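Local coordinates for 4-hydroxyphenylpyruvate dioxygenase (Pseudomonas putida, PDB 5HMQ), which catalyses the metal-dependent dehydration of 3-dehydroshikimate to protocatechuate, a step in the breakdown of quinate and shikimate, at residues Ala325-Arg329 and Ser330-Gln334; Glu348-Ser351 and Phe352-Phe356. All coordinates share one frame; numbering follows the deposited sequence.

Interaction 1 of 2, residues Ala325-Arg329 and Ser330-Gln334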
loop_
_atom_site.group_PDB
_atom_site.type_symbol
_atom_site.label_atom_id
_atom_site.label_comp_id
_atom_site.label_asym_id
_atom_site.label_seq_id
_atom_site.Cartn_x
_atom_site.Cartn_y
_atom_site.Cartn_z
ATOM N N ALA C 325 21.005 -10.353 -33.467
ATOM C CA ALA C 325 20.448 -9.953 -34.751
ATOM C C ALA C 325 21.000 -8.624 -35.244
ATOM O O ALA C 325 20.767 -8.271 -36.403
ATOM C CB ALA C 325 18.921 -9.875 -34.664
ATOM N N GLY C 326 21.758 -7.907 -34.419
ATOM C CA GLY C 326 22.328 -6.643 -34.844
ATOM C C GLY C 326 22.254 -5.547 -33.801
ATOM O O GLY C 326 21.546 -5.671 -32.798
ATOM N N LYS C 327 22.992 -4.467 -34.034
ATOM C CA LYS C 327 23.064 -3.338 -33.121
ATOM C C LYS C 327 22.331 -2.145 -33.722
ATOM O O LYS C 327 22.234 -2.008 -34.945
ATOM C CB LYS C 327 24.524 -2.964 -32.828
ATOM C CG LYS C 327 24.708 -1.808 -31.850
ATOM C CD LYS C 327 26.129 -1.740 -31.316
ATOM C CE LYS C 327 26.345 -0.476 -30.499
ATOM N NZ LYS C 327 27.786 -0.232 -30.210
ATOM N N HIS C 328 21.782 -1.304 -32.847
ATOM C CA HIS C 328 21.185 -0.049 -33.282
ATOM C C HIS C 328 22.218 0.789 -34.027
ATOM O O HIS C 328 23.416 0.734 -33.742
ATOM C CB HIS C 328 20.646 0.716 -32.073
ATOM C CG HIS C 328 19.663 1.791 -32.415
ATOM N ND1 HIS C 328 20.043 3.086 -32.697
ATOM C CD2 HIS C 328 18.311 1.768 -32.507
ATOM C CE1 HIS C 328 18.971 3.813 -32.953
ATOM N NE2 HIS C 328 17.907 3.037 -32.847
ATOM N N ARG C 329 21.744 1.572 -34.996
ATOM C CA ARG C 329 22.672 2.316 -35.843
ATOM C C ARG C 329 23.339 3.472 -35.102
ATOM O O ARG C 329 24.456 3.864 -35.458
ATOM C CB ARG C 329 21.967 2.816 -37.104
ATOM C CG ARG C 329 21.272 1.710 -37.881
ATOM C CD ARG C 329 20.619 2.242 -39.141
ATOM N NE ARG C 329 19.477 1.429 -39.548
ATOM C CZ ARG C 329 19.239 1.052 -40.799
ATOM N NH1 ARG C 329 20.075 1.396 -41.766
ATOM N NH2 ARG C 329 18.173 0.320 -41.081
ATOM N N SER C 330 22.683 4.041 -34.090
ATOM C CA SER C 330 23.245 5.209 -33.421
ATOM C C SER C 330 23.278 5.061 -31.903
ATOM O O SER C 330 24.094 5.702 -31.234
ATOM C CB SER C 330 22.457 6.465 -33.802
ATOM O OG SER C 330 21.064 6.259 -33.645
ATOM N N LYS C 331 22.406 4.226 -31.351
ATOM C CA LYS C 331 22.290 4.067 -29.909
ATOM C C LYS C 331 22.915 2.755 -29.445
ATOM O O LYS C 331 23.186 1.848 -30.237
ATOM C CB LYS C 331 20.822 4.129 -29.478
ATOM C CG LYS C 331 20.108 5.395 -29.914
ATOM C CD LYS C 331 18.620 5.311 -29.638
ATOM C CE LYS C 331 17.933 6.633 -29.929
ATOM N NZ LYS C 331 16.463 6.547 -29.711
ATOM N N GLU C 332 23.146 2.668 -28.133
ATOM C CA GLU C 332 23.680 1.459 -27.507
ATOM C C GLU C 332 22.527 0.493 -27.227
ATOM O O GLU C 332 22.137 0.232 -26.087
ATOM C CB GLU C 332 24.454 1.808 -26.245
ATOM C CG GLU C 332 25.754 2.542 -26.526
ATOM C CD GLU C 332 26.700 1.719 -27.381
ATOM O OE1 GLU C 332 27.103 0.622 -26.939
ATOM O OE2 GLU C 332 27.031 2.163 -28.503
ATOM N N VAL C 333 21.995 -0.060 -28.313
ATOM C CA VAL C 333 20.807 -0.906 -28.285
ATOM C C VAL C 333 21.101 -2.174 -29.070
ATOM O O VAL C 333 21.469 -2.106 -30.247
ATOM C CB VAL C 333 19.582 -0.185 -28.869
ATOM C CG1 VAL C 333 18.446 -1.158 -29.094
ATOM C CG2 VAL C 333 19.132 0.937 -27.941
ATOM N N GLN C 334 20.935 -3.325 -28.427
ATOM C CA GLN C 334 21.179 -4.616 -29.046
ATOM C C GLN C 334 19.869 -5.362 -29.247
ATOM O O GLN C 334 18.994 -5.352 -28.375
ATOM C CB GLN C 334 22.130 -5.462 -28.199
ATOM C CG GLN C 334 23.572 -4.994 -28.240
ATOM C CD GLN C 334 24.226 -5.268 -29.581
ATOM O OE1 GLN C 334 23.745 -6.083 -30.366
ATOM N NE2 GLN C 334 25.340 -4.592 -29.844
#
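The ring nitrogen ND1 of His328 takes two consecutive backbone N-H groups at once, from Ser330 N at 3.1 Å and from Lys331 N at 2.9 Å. Both donors come to the ring edge tilted from its plane, by 25° and 28°. With ND1 accepting twice, the proton of a neutral imidazole would be expected on NE2. CG of His328 lies anti to the backbone N (chi1 -162°), which sets CG beside its own carbonyl carbon and the ring against the N-H groups of the turn. The Lys331 side chain runs alongside, and its CD sits over one ring face, 4.0 Å from the centroid, in a CH-pi contact; beyond it, Lys331 NZ forms a salt bridge with Glu397. Phe428 meets the same imidazole edge-to-face. This is the tip of the beta hairpin made by strands 323-328 and 333-338 in the first VOC module, where Ala325 and Gly326 both face Leu335 as a classic beta bulge. Nearest the turn, His328 N donates to Val333 O, a short, nearly straight bond of 2.7 Å, next to the antiparallel non-hydrogen-bonded pair Lys327-Gln334. Glu332, centre of an inverse gamma turn, bends at chi2 and brings its carboxylate back to the fully extended Lys327. Lys327 NZ reaches the syn side of OE2 of Glu332 at 3.0 Å, a salt bridge in which OE1 is a weaker second acceptor.

Interaction 2 of 2, residues Glu348-Ser351 and Phe352-Phe356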
loop_
_atom_site.group_PDB
_atom_site.type_symbol
_atom_site.label_atom_id
_atom_site.label_comp_id
_atom_site.label_asym_id
_atom_site.label_seq_id
_atom_site.Cartn_x
_atom_site.Cartn_y
_atom_site.Cartn_z
ATOM N N GLU C 348 21.268 2.478 -23.798
ATOM C CA GLU C 348 21.515 3.879 -24.124
ATOM C C GLU C 348 21.316 4.749 -22.888
ATOM O O GLU C 348 20.226 4.736 -22.303
ATOM C CB GLU C 348 20.589 4.331 -25.249
ATOM C CG GLU C 348 20.742 5.793 -25.655
ATOM C CD GLU C 348 21.993 6.064 -26.477
ATOM O OE1 GLU C 348 22.833 5.150 -26.632
ATOM O OE2 GLU C 348 22.134 7.199 -26.979
ATOM N N PRO C 349 22.317 5.509 -22.462
ATOM C CA PRO C 349 22.163 6.350 -21.272
ATOM C C PRO C 349 21.388 7.628 -21.576
ATOM O O PRO C 349 21.170 8.004 -22.729
ATOM C CB PRO C 349 23.610 6.657 -20.876
ATOM C CG PRO C 349 24.348 6.642 -22.171
ATOM C CD PRO C 349 23.676 5.595 -23.028
ATOM N N TYR C 350 20.976 8.293 -20.493
ATOM C CA TYR C 350 20.302 9.592 -20.537
ATOM C C TYR C 350 19.036 9.506 -21.388
ATOM O O TYR C 350 18.879 10.198 -22.396
ATOM C CB TYR C 350 21.238 10.679 -21.071
ATOM C CG TYR C 350 22.680 10.490 -20.688
ATOM C CD1 TYR C 350 23.664 10.447 -21.664
ATOM C CD2 TYR C 350 23.055 10.279 -19.368
ATOM C CE1 TYR C 350 24.981 10.250 -21.339
ATOM C CE2 TYR C 350 24.376 10.078 -19.030
ATOM C CZ TYR C 350 25.334 10.065 -20.022
ATOM O OH TYR C 350 26.653 9.865 -19.697
ATOM N N SER C 351 18.126 8.643 -20.955
ATOM C CA SER C 351 16.967 8.304 -21.766
ATOM C C SER C 351 15.902 7.698 -20.865
ATOM O O SER C 351 16.092 7.542 -19.656
ATOM C CB SER C 351 17.355 7.343 -22.894
ATOM O OG SER C 351 17.853 6.125 -22.369
ATOM N N PHE C 352 14.765 7.364 -21.476
ATOM C CA PHE C 352 13.707 6.664 -20.760
ATOM C C PHE C 352 14.222 5.361 -20.164
ATOM O O PHE C 352 14.014 5.082 -18.978
ATOM C CB PHE C 352 12.530 6.423 -21.707
ATOM C CG PHE C 352 11.733 5.193 -21.397
ATOM C CD1 PHE C 352 10.823 5.181 -20.355
ATOM C CD2 PHE C 352 11.876 4.051 -22.169
ATOM C CE1 PHE C 352 10.085 4.046 -20.077
ATOM C CE2 PHE C 352 11.141 2.914 -21.896
ATOM C CZ PHE C 352 10.245 2.912 -20.850
ATOM N N GLY C 353 14.921 4.560 -20.971
ATOM C CA GLY C 353 15.455 3.302 -20.473
ATOM C C GLY C 353 16.447 3.480 -19.338
ATOM O O GLY C 353 16.416 2.738 -18.353
ATOM N N HIS C 354 17.339 4.468 -19.458
ATOM C CA HIS C 354 18.357 4.674 -18.431
ATOM C C HIS C 354 17.730 5.061 -17.097
ATOM O O HIS C 354 18.150 4.570 -16.042
ATOM C CB HIS C 354 19.359 5.736 -18.885
ATOM C CG HIS C 354 20.532 5.892 -17.968
ATOM N ND1 HIS C 354 21.298 7.037 -17.928
ATOM C CD2 HIS C 354 21.073 5.046 -17.058
ATOM C CE1 HIS C 354 22.258 6.892 -17.031
ATOM N NE2 HIS C 354 22.143 5.693 -16.489
ATOM N N ASN C 355 16.734 5.949 -17.120
ATOM C CA ASN C 355 16.006 6.273 -15.897
ATOM C C ASN C 355 15.379 5.023 -15.293
ATOM O O ASN C 355 15.465 4.793 -14.079
ATOM C CB ASN C 355 14.937 7.328 -16.183
ATOM C CG ASN C 355 15.529 8.681 -16.531
ATOM O OD1 ASN C 355 16.699 8.949 -16.258
ATOM N ND2 ASN C 355 14.722 9.540 -17.142
ATOM N N PHE C 356 14.751 4.196 -16.133
ATOM C CA PHE C 356 14.114 2.976 -15.647
ATOM C C PHE C 356 15.139 2.021 -15.047
ATOM O O PHE C 356 14.877 1.384 -14.020
ATOM C CB PHE C 356 13.352 2.302 -16.788
ATOM C CG PHE C 356 12.200 1.453 -16.334
ATOM C CD1 PHE C 356 12.398 0.130 -15.976
ATOM C CD2 PHE C 356 10.922 1.978 -16.265
ATOM C CE1 PHE C 356 11.340 -0.656 -15.561
ATOM C CE2 PHE C 356 9.860 1.199 -15.848
ATOM C CZ PHE C 356 10.069 -0.119 -15.496
#
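At the N-terminus of helix 352-360, Ser351 occupies the N-cap position and Tyr350 is tied to the first turn by a histidine. Tyr350 N donates to ND1 of His354 over 2.9 Å, and the bond is almost linear (175°), although the donor lies 23° out of the imidazole plane. His354 reaches back because its CG is anti to its own backbone N (chi1 -173°), bringing the ring edge up to the backbone of the preceding loop. There Pro349 CA packs 3.5 Å from ND1 of His354. The Tyr350 and His354 side chains run side by side with their ring planes oblique to each other, while Pro349 CB sits over the centre of one Tyr350 face. Ser351 OG donates to Glu348 O at 2.8 Å, approaching from above the carbonyl plane, and accepts a weak capping bond of 3.4 Å from His354 N. The hydroxyl thus links the loop to an N-H of the first turn. Ser351 O starts the helical pattern by accepting from Asn355 N at 3.1 Å. The second subunit adjoins this surface: its Arg82 makes a cation-pi contact with Tyr350, and its Asn36 bonds to the Asn355 side chain. A serine whose hydroxyl accepts from the N-H three residues ahead is the classic N-cap of an alpha helix, used here where the loop after strand 341-346 enters helix 352-360.

Both contacts belong to the first VOC module of the C-terminal, dioxygenase-like half, away from the annotated metal sites, and their centres lie about 15 Å apart. Along the chain they come in series: the hairpin tip of interaction 1 leads through strands 333-338 and 341-346, neighbours in the mixed sheet, to the loop and helix start of interaction 2. The two touch directly, since Glu332 N probably donates to Glu348 OE1 at 2.9 Å, joining the hairpin turn to the pre-helix loop. Glu397 also connects them, through Lys331 and, weakly, Phe352 N. Interaction 2 meets the second subunit of the homodimer, whereas interaction 1 is untouched by it.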